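Local coordinates for type IV pilus assembly protein PilF (Pseudomonas aeruginosa, PDB 2HO1) that is essential for bringing the secretin PilQ to the outer membrane and assembling it into dodecamers during type IV pilus biogenesis, at residues P87-L98 / N110-R120. Residues are numbered along the deposited sequence; the frame is centred on the assembly and turned at random.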
loop_
_atom_site.group_PDB
_atom_site.type_symbol
_atom_site.label_atom_id
_atom_site.label_comp_id
_atom_site.label_asym_id
_atom_site.label_seq_id
_atom_site.Cartn_x
_atom_site.Cartn_y
_atom_site.Cartn_z
ATOM N N PRO A 87 8.919 3.817 24.566
ATOM C CA PRO A 87 7.915 3.731 23.496
ATOM C C PRO A 87 6.728 4.694 23.554
ATOM O O PRO A 87 6.271 5.155 22.500
ATOM C CB PRO A 87 7.514 2.261 23.513
ATOM C CG PRO A 87 7.658 1.875 24.960
ATOM C CD PRO A 87 9.007 2.551 25.306
ATOM N N LYS A 88 6.231 5.048 24.744
ATOM C CA LYS A 88 5.098 5.983 24.801
ATOM C C LYS A 88 5.502 7.336 24.279
ATOM O O LYS A 88 4.751 7.980 23.522
ATOM C CB LYS A 88 4.553 6.168 26.235
ATOM C CG LYS A 88 3.579 5.109 26.680
ATOM C CD LYS A 88 2.179 5.490 26.224
ATOM C CE LYS A 88 1.243 4.285 26.212
ATOM N NZ LYS A 88 1.327 3.502 27.470
ATOM N N LEU A 89 6.673 7.796 24.707
ATOM C CA LEU A 89 7.180 9.099 24.278
ATOM C C LEU A 89 7.516 9.075 22.787
ATOM O O LEU A 89 7.227 10.025 22.060
ATOM C CB LEU A 89 8.427 9.492 25.087
ATOM C CG LEU A 89 8.234 9.487 26.622
ATOM C CD1 LEU A 89 9.491 10.105 27.306
ATOM C CD2 LEU A 89 6.969 10.295 26.996
ATOM N N ALA A 90 8.133 7.994 22.338
ATOM C CA ALA A 90 8.500 7.890 20.926
ATOM C C ALA A 90 7.234 7.948 20.063
ATOM O O ALA A 90 7.174 8.720 19.111
ATOM C CB ALA A 90 9.273 6.586 20.672
ATOM N N ASP A 91 6.218 7.157 20.429
ATOM C CA ASP A 91 4.951 7.114 19.706
ATOM C C ASP A 91 4.322 8.507 19.618
ATOM O O ASP A 91 3.837 8.943 18.554
ATOM C CB ASP A 91 3.945 6.171 20.395
ATOM C CG ASP A 91 2.711 5.937 19.548
ATOM O OD1 ASP A 91 2.769 5.044 18.681
ATOM O OD2 ASP A 91 1.702 6.658 19.718
ATOM N N GLU A 92 4.315 9.211 20.744
ATOM C CA GLU A 92 3.741 10.555 20.751
ATOM C C GLU A 92 4.509 11.524 19.813
ATOM O O GLU A 92 3.913 12.412 19.184
ATOM C CB GLU A 92 3.772 11.117 22.163
ATOM C CG GLU A 92 3.189 12.507 22.294
ATOM C CD GLU A 92 3.218 12.965 23.734
ATOM O OE1 GLU A 92 4.227 13.542 24.168
ATOM O OE2 GLU A 92 2.233 12.710 24.441
ATOM N N GLU A 93 5.825 11.378 19.750
ATOM C CA GLU A 93 6.605 12.259 18.896
ATOM C C GLU A 93 6.429 11.877 17.425
ATOM O O GLU A 93 6.405 12.741 16.564
ATOM C CB GLU A 93 8.070 12.224 19.292
ATOM C CG GLU A 93 8.397 13.039 20.555
ATOM C CD GLU A 93 7.964 14.500 20.450
ATOM O OE1 GLU A 93 8.249 15.157 19.417
ATOM O OE2 GLU A 93 7.347 15.006 21.411
ATOM N N TYR A 94 6.345 10.578 17.140
ATOM C CA TYR A 94 6.084 10.128 15.783
ATOM C C TYR A 94 4.746 10.668 15.298
ATOM O O TYR A 94 4.626 11.110 14.160
ATOM C CB TYR A 94 6.120 8.603 15.695
ATOM C CG TYR A 94 7.487 8.033 15.382
ATOM C CD1 TYR A 94 8.228 8.503 14.309
ATOM C CD2 TYR A 94 8.033 7.022 16.159
ATOM C CE1 TYR A 94 9.474 7.986 14.021
ATOM C CE2 TYR A 94 9.277 6.499 15.878
ATOM C CZ TYR A 94 9.994 6.984 14.807
ATOM O OH TYR A 94 11.232 6.464 14.522
ATOM N N ARG A 95 3.743 10.662 16.168
ATOM C CA ARG A 95 2.439 11.177 15.785
ATOM C C ARG A 95 2.445 12.686 15.597
ATOM O O ARG A 95 1.768 13.191 14.709
ATOM C CB ARG A 95 1.367 10.767 16.801
ATOM C CG ARG A 95 1.059 9.293 16.776
ATOM C CD ARG A 95 -0.114 9.043 17.682
ATOM N NE ARG A 95 -0.304 7.662 18.092
ATOM C CZ ARG A 95 -0.819 6.693 17.334
ATOM N NH1 ARG A 95 -1.194 6.936 16.075
ATOM N NH2 ARG A 95 -1.014 5.483 17.861
ATOM N N LYS A 96 3.196 13.412 16.422
ATOM C CA LYS A 96 3.251 14.861 16.267
ATOM C C LYS A 96 3.953 15.207 14.958
ATOM O O LYS A 96 3.591 16.163 14.299
ATOM C CB LYS A 96 3.991 15.543 17.431
ATOM C CG LYS A 96 3.229 15.484 18.775
ATOM C CD LYS A 96 3.971 16.264 19.847
ATOM C CE LYS A 96 3.218 16.257 21.167
ATOM N NZ LYS A 96 3.976 17.053 22.181
ATOM N N ALA A 97 4.965 14.427 14.601
ATOM C CA ALA A 97 5.714 14.635 13.369
ATOM C C ALA A 97 4.776 14.453 12.156
ATOM O O ALA A 97 4.821 15.232 11.211
ATOM C CB ALA A 97 6.852 13.652 13.313
ATOM N N LEU A 98 3.916 13.442 12.207
ATOM C CA LEU A 98 2.959 13.174 11.144
ATOM C C LEU A 98 1.704 14.067 11.145
ATOM O O LEU A 98 0.948 14.066 10.187
ATOM C CB LEU A 98 2.525 11.718 11.206
ATOM C CG LEU A 98 3.704 10.780 10.964
ATOM C CD1 LEU A 98 3.282 9.364 11.313
ATOM C CD2 LEU A 98 4.165 10.895 9.477
ATOM N N ASN A 110 10.011 5.393 9.277
ATOM C CA ASN A 110 10.654 5.279 10.577
ATOM C C ASN A 110 9.604 4.851 11.630
ATOM O O ASN A 110 9.882 4.006 12.486
ATOM C CB ASN A 110 11.265 6.615 10.998
ATOM C CG ASN A 110 12.540 6.967 10.197
ATOM O OD1 ASN A 110 13.128 6.113 9.558
ATOM N ND2 ASN A 110 12.957 8.220 10.253
ATOM N N TYR A 111 8.414 5.448 11.575
ATOM C CA TYR A 111 7.362 5.101 12.517
ATOM C C TYR A 111 6.888 3.640 12.324
ATOM O O TYR A 111 6.738 2.883 13.304
ATOM C CB TYR A 111 6.201 6.109 12.406
ATOM C CG TYR A 111 5.067 5.945 13.438
ATOM C CD1 TYR A 111 5.314 5.428 14.729
ATOM C CD2 TYR A 111 3.767 6.374 13.140
ATOM C CE1 TYR A 111 4.282 5.353 15.686
ATOM C CE2 TYR A 111 2.737 6.309 14.087
ATOM C CZ TYR A 111 3.002 5.791 15.361
ATOM O OH TYR A 111 1.953 5.656 16.260
ATOM N N GLY A 112 6.670 3.227 11.076
ATOM C CA GLY A 112 6.265 1.851 10.844
ATOM C C GLY A 112 7.325 0.863 11.306
ATOM O O GLY A 112 7.012 -0.278 11.757
ATOM N N GLY A 113 8.586 1.288 11.185
ATOM C CA GLY A 113 9.692 0.449 11.645
ATOM C C GLY A 113 9.572 0.333 13.181
ATOM O O GLY A 113 9.749 -0.741 13.765
ATOM N N PHE A 114 9.251 1.455 13.821
ATOM C CA PHE A 114 9.082 1.515 15.290
ATOM C C PHE A 114 7.921 0.578 15.667
ATOM O O PHE A 114 8.050 -0.279 16.563
ATOM C CB PHE A 114 8.758 2.952 15.724
ATOM C CG PHE A 114 8.246 3.062 17.146
ATOM C CD1 PHE A 114 9.091 2.808 18.233
ATOM C CD2 PHE A 114 6.914 3.383 17.396
ATOM C CE1 PHE A 114 8.610 2.876 19.560
ATOM C CE2 PHE A 114 6.422 3.449 18.698
ATOM C CZ PHE A 114 7.273 3.196 19.787
ATOM N N LEU A 115 6.795 0.736 14.970
ATOM C CA LEU A 115 5.622 -0.093 15.232
ATOM C C LEU A 115 5.930 -1.579 15.119
ATOM O O LEU A 115 5.432 -2.376 15.917
ATOM C CB LEU A 115 4.458 0.299 14.318
ATOM C CG LEU A 115 3.924 1.695 14.653
ATOM C CD1 LEU A 115 3.012 2.176 13.523
ATOM C CD2 LEU A 115 3.197 1.676 16.024
ATOM N N TYR A 116 6.761 -1.944 14.145
ATOM C CA TYR A 116 7.177 -3.335 13.931
ATOM C C TYR A 116 7.967 -3.850 15.172
ATOM O O TYR A 116 7.736 -4.958 15.652
ATOM C CB TYR A 116 8.050 -3.421 12.675
ATOM C CG TYR A 116 8.790 -4.737 12.469
ATOM C CD1 TYR A 116 8.105 -5.888 12.099
ATOM C CD2 TYR A 116 10.164 -4.826 12.657
ATOM C CE1 TYR A 116 8.760 -7.092 11.924
ATOM C CE2 TYR A 116 10.841 -6.039 12.481
ATOM C CZ TYR A 116 10.123 -7.162 12.117
ATOM O OH TYR A 116 10.743 -8.368 11.938
ATOM N N GLU A 117 8.903 -3.048 15.670
ATOM C CA GLU A 117 9.684 -3.410 16.851
ATOM C C GLU A 117 8.777 -3.556 18.075
ATOM O O GLU A 117 9.075 -4.328 18.978
ATOM C CB GLU A 117 10.722 -2.329 17.147
ATOM C CG GLU A 117 11.892 -2.311 16.205
ATOM C CD GLU A 117 12.695 -1.018 16.274
ATOM O OE1 GLU A 117 12.531 -0.231 17.238
ATOM O OE2 GLU A 117 13.503 -0.791 15.351
ATOM N N GLN A 118 7.688 -2.787 18.112
ATOM C CA GLN A 118 6.743 -2.837 19.218
ATOM C C GLN A 118 5.702 -3.926 19.031
ATOM O O GLN A 118 4.793 -4.053 19.824
ATOM C CB GLN A 118 6.022 -1.508 19.328
ATOM C CG GLN A 118 6.941 -0.369 19.624
ATOM C CD GLN A 118 7.472 -0.452 21.008
ATOM O OE1 GLN A 118 6.688 -0.532 21.971
ATOM N NE2 GLN A 118 8.805 -0.435 21.140
ATOM N N LYS A 119 5.816 -4.674 17.946
ATOM C CA LYS A 119 4.899 -5.768 17.632
ATOM C C LYS A 119 3.464 -5.329 17.339
ATOM O O LYS A 119 2.532 -6.089 17.499
ATOM C CB LYS A 119 4.974 -6.826 18.745
ATOM C CG LYS A 119 6.452 -7.147 19.085
ATOM C CD LYS A 119 6.687 -8.508 19.759
ATOM C CE LYS A 119 8.158 -8.634 20.240
ATOM N NZ LYS A 119 9.204 -8.462 19.155
ATOM N N ARG A 120 3.308 -4.086 16.893
ATOM C CA ARG A 120 2.005 -3.538 16.542
ATOM C C ARG A 120 1.935 -3.654 15.019
ATOM O O ARG A 120 1.864 -2.660 14.315
ATOM C CB ARG A 120 1.911 -2.072 16.983
ATOM C CG ARG A 120 1.808 -1.897 18.527
ATOM C CD ARG A 120 2.122 -0.497 19.011
ATOM N NE ARG A 120 1.188 0.510 18.505
ATOM C CZ ARG A 120 1.356 1.812 18.689
ATOM N NH1 ARG A 120 2.401 2.255 19.379
ATOM N NH2 ARG A 120 0.537 2.682 18.114
#
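Tyr94 and Tyr111 point past one another from facing helices, each ring lying against the root of the other side chain. CB of Tyr94 sits over one face of the Tyr111 ring, 3.7 Å from its centroid, and CA of Tyr111 returns the CH-pi contact almost along the normal of the Tyr94 ring. The planes differ by only 23°, but the rings are displaced until little of one faces the other. A broad, flat residue suits both places, where CA of Tyr94 and CA of Tyr111 are 6.1 Å apart. Leu115 CD1 covers the opposite face of Tyr111. With CG anti to the backbone N (chi1 -175°), Tyr111 enters the surface of helix 87-98 as a knob among Asp91, Tyr94, Arg95 and Leu98; Phe114 fills the next hole, among Pro87, Ala90, Asp91 and Tyr94, where the methyl of Ala90 is small enough to let the ring come close (CB to Phe114 CE1 3.9 Å). This nearly antiparallel pair, crossing at -154°, joins helix 87-100, placed in TPR 2, to helix 105-117, placed in TPR 3, consistent with the packing of successive repeats in a TPR superhelix. At the hydroxyl end of Tyr111, Asp91 OD1 accepts a hydrogen bond from Tyr111 OH at 2.6 Å from one side of the carboxylate plane and from Arg120 NH1 at 2.9 Å from the other, while OD2 takes Arg95 NE at 2.8 Å on its syn side. The Tyr111 hydroxyl oxygen lies over the Arg95 guanidinium face. Arg95 NH2 and Arg120 NH2 come within 3.2 Å, a closeness Asp91 probably offsets together with Glu123, which salt-bridges Arg120. At the far end of Tyr94, the hydroxyl hydrogen-bonds Gln82.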